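Local coordinates for protein VP2 (Human bocavirus 3, PDB 5US7) that probably self-assembles into a sixty-subunit T=1 icosahedral capsid with a channel at each fivefold axis, at residues H71-E76 with S92-Y97. Sequence-based numbering, arbitrary orientation.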
loop_
_atom_site.group_PDB
_atom_site.type_symbol
_atom_site.label_atom_id
_atom_site.label_comp_id
_atom_site.label_asym_id
_atom_site.label_seq_id
_atom_site.Cartn_x
_atom_site.Cartn_y
_atom_site.Cartn_z
ATOM N N HIS A 71 8.244 109.570 -8.035
ATOM C CA HIS A 71 8.119 108.416 -7.151
ATOM C C HIS A 71 7.692 108.823 -5.745
ATOM O O HIS A 71 7.553 107.952 -4.892
ATOM C CB HIS A 71 9.401 107.575 -7.070
ATOM C CG HIS A 71 9.908 107.121 -8.404
ATOM N ND1 HIS A 71 9.303 106.122 -9.133
ATOM C CD2 HIS A 71 10.956 107.545 -9.147
ATOM C CE1 HIS A 71 9.964 105.941 -10.260
ATOM N NE2 HIS A 71 10.971 106.794 -10.293
ATOM N N GLN A 72 7.493 110.108 -5.476
ATOM C CA GLN A 72 7.052 110.578 -4.172
ATOM C C GLN A 72 5.538 110.394 -4.026
ATOM O O GLN A 72 4.884 109.777 -4.867
ATOM C CB GLN A 72 7.491 112.025 -3.988
ATOM C CG GLN A 72 8.995 112.176 -3.885
ATOM C CD GLN A 72 9.441 113.616 -3.828
ATOM O OE1 GLN A 72 8.747 114.512 -4.303
ATOM N NE2 GLN A 72 10.609 113.849 -3.243
ATOM N N TYR A 73 4.963 110.926 -2.942
ATOM C CA TYR A 73 3.538 110.787 -2.636
ATOM C C TYR A 73 2.768 112.103 -2.643
ATOM O O TYR A 73 1.771 112.197 -3.360
ATOM C CB TYR A 73 3.357 110.022 -1.328
ATOM C CG TYR A 73 3.303 108.532 -1.556
ATOM C CD1 TYR A 73 2.090 107.880 -1.652
ATOM C CD2 TYR A 73 4.445 107.790 -1.755
ATOM C CE1 TYR A 73 2.018 106.532 -1.876
ATOM C CE2 TYR A 73 4.376 106.432 -1.982
ATOM C CZ TYR A 73 3.158 105.809 -2.048
ATOM O OH TYR A 73 3.071 104.464 -2.274
ATOM N N LYS A 74 3.128 113.095 -1.837
ATOM C CA LYS A 74 2.597 114.437 -2.075
ATOM C C LYS A 74 1.086 114.615 -1.923
ATOM O O LYS A 74 0.378 114.656 -2.931
ATOM C CB LYS A 74 2.955 114.886 -3.493
ATOM C CG LYS A 74 4.416 114.976 -3.806
ATOM C CD LYS A 74 4.580 115.326 -5.265
ATOM C CE LYS A 74 6.025 115.491 -5.646
ATOM N NZ LYS A 74 6.144 115.789 -7.094
ATOM N N THR A 75 0.559 114.696 -0.702
ATOM C CA THR A 75 -0.855 115.031 -0.538
ATOM C C THR A 75 -1.093 116.494 -0.903
ATOM O O THR A 75 -0.575 117.392 -0.234
ATOM C CB THR A 75 -1.293 114.784 0.899
ATOM O OG1 THR A 75 -0.678 115.753 1.751
ATOM C CG2 THR A 75 -0.834 113.427 1.344
ATOM N N GLU A 76 -1.951 116.738 -1.899
ATOM C CA GLU A 76 -1.942 118.016 -2.611
ATOM C C GLU A 76 -2.689 119.133 -1.893
ATOM O O GLU A 76 -2.196 120.266 -1.840
ATOM C CB GLU A 76 -2.531 117.846 -4.008
ATOM C CG GLU A 76 -1.692 116.996 -4.900
ATOM C CD GLU A 76 -1.957 115.532 -4.695
ATOM O OE1 GLU A 76 -2.818 115.187 -3.859
ATOM O OE2 GLU A 76 -1.286 114.727 -5.355
ATOM N N SER A 92 -1.091 111.581 -3.991
ATOM C CA SER A 92 -0.584 111.086 -5.253
ATOM C C SER A 92 0.300 109.886 -4.995
ATOM O O SER A 92 0.888 109.747 -3.925
ATOM C CB SER A 92 0.192 112.143 -6.003
ATOM O OG SER A 92 -0.665 113.169 -6.443
ATOM N N THR A 93 0.368 109.003 -5.969
ATOM C CA THR A 93 1.251 107.871 -5.820
ATOM C C THR A 93 2.106 107.748 -7.065
ATOM O O THR A 93 1.714 108.202 -8.142
ATOM C CB THR A 93 0.465 106.575 -5.605
ATOM O OG1 THR A 93 -0.381 106.351 -6.729
ATOM C CG2 THR A 93 -0.394 106.683 -4.384
ATOM N N PRO A 94 3.289 107.149 -6.945
ATOM C CA PRO A 94 4.038 106.772 -8.145
ATOM C C PRO A 94 3.318 105.754 -8.999
ATOM O O PRO A 94 3.716 105.543 -10.148
ATOM C CB PRO A 94 5.335 106.202 -7.572
ATOM C CG PRO A 94 4.963 105.746 -6.224
ATOM C CD PRO A 94 3.987 106.743 -5.722
ATOM N N TRP A 95 2.284 105.117 -8.473
ATOM C CA TRP A 95 1.647 103.984 -9.114
ATOM C C TRP A 95 0.658 104.410 -10.185
ATOM O O TRP A 95 0.038 105.471 -10.110
ATOM C CB TRP A 95 0.932 103.143 -8.070
ATOM C CG TRP A 95 1.865 102.492 -7.146
ATOM C CD1 TRP A 95 2.376 103.018 -6.011
ATOM C CD2 TRP A 95 2.379 101.169 -7.244
ATOM N NE1 TRP A 95 3.201 102.116 -5.403
ATOM C CE2 TRP A 95 3.216 100.968 -6.143
ATOM C CE3 TRP A 95 2.221 100.137 -8.163
ATOM C CZ2 TRP A 95 3.888 99.781 -5.936
ATOM C CZ3 TRP A 95 2.888 98.963 -7.951
ATOM C CH2 TRP A 95 3.707 98.792 -6.850
ATOM N N SER A 96 0.515 103.552 -11.186
ATOM C CA SER A 96 -0.498 103.645 -12.219
ATOM C C SER A 96 -1.327 102.375 -12.161
ATOM O O SER A 96 -0.926 101.389 -11.543
ATOM C CB SER A 96 0.124 103.795 -13.603
ATOM O OG SER A 96 0.878 104.984 -13.700
ATOM N N TYR A 97 -2.493 102.391 -12.791
ATOM C CA TYR A 97 -3.383 101.251 -12.669
ATOM C C TYR A 97 -4.124 101.008 -13.973
ATOM O O TYR A 97 -4.276 101.901 -14.806
ATOM C CB TYR A 97 -4.363 101.451 -11.512
ATOM C CG TYR A 97 -5.299 102.604 -11.699
ATOM C CD1 TYR A 97 -6.556 102.412 -12.225
ATOM C CD2 TYR A 97 -4.916 103.886 -11.376
ATOM C CE1 TYR A 97 -7.405 103.452 -12.406
ATOM C CE2 TYR A 97 -5.761 104.936 -11.557
ATOM C CZ TYR A 97 -7.005 104.713 -12.072
ATOM O OH TYR A 97 -7.863 105.765 -12.255
#
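The ring of Y73 lies against P94 and T93. P94 CD sits over one face of the Y73 ring, 4.0 Å from its centroid and 21° off the ring normal. This is a CH-pi contact, shifted toward the rim on the CE2 side. T93 lies on the same face, toward the CD1-CE1 side, with its methyl CG2 3.5 Å from Y73 CE1. With chi1 at 60°, T93 CG2 is anti to the carbonyl carbon and meets the ring, while OG1 is hydrogen-bonded to Y191 O. The proline ring also touches the other backbone: P94 CB is 3.6 Å from H71 CA, and P94 CD, the atom over the tyrosine, is 3.3 Å from Q72 O.

The backbones run roughly antiparallel but do not pair as regular strands. One weak hydrogen bond joins them, from S92 N to Y73 O (3.0 Å, 128° at the hydrogen). Y73 CA also makes a C-H...O contact with S92 O, at 3.1 Å. The E76 carboxylate reaches toward S92 OG, but that approach is too short in the model to interpret.

Y73 OH ends near the edge of the W95 indole, 3.9 Å from W95 NE1. Its hydrogen-bond partner is E223 OE1; the other carboxylate oxygen, OE2, takes a weak hydrogen bond from W95 NE1. E223 thus ties the two aromatic ends together. F219 meets the Y73 ring edge-to-face, and Y183 and V513 of a neighbouring subunit pack on it too.

The contact is buried loop packing at a subunit interface. It joins the loop after strand 54-65 to the lead-in to strand 96-98, which pairs with strands 185-190 and 445-449 in the beta-sheet framework of the parvovirus jelly-roll capsid protein.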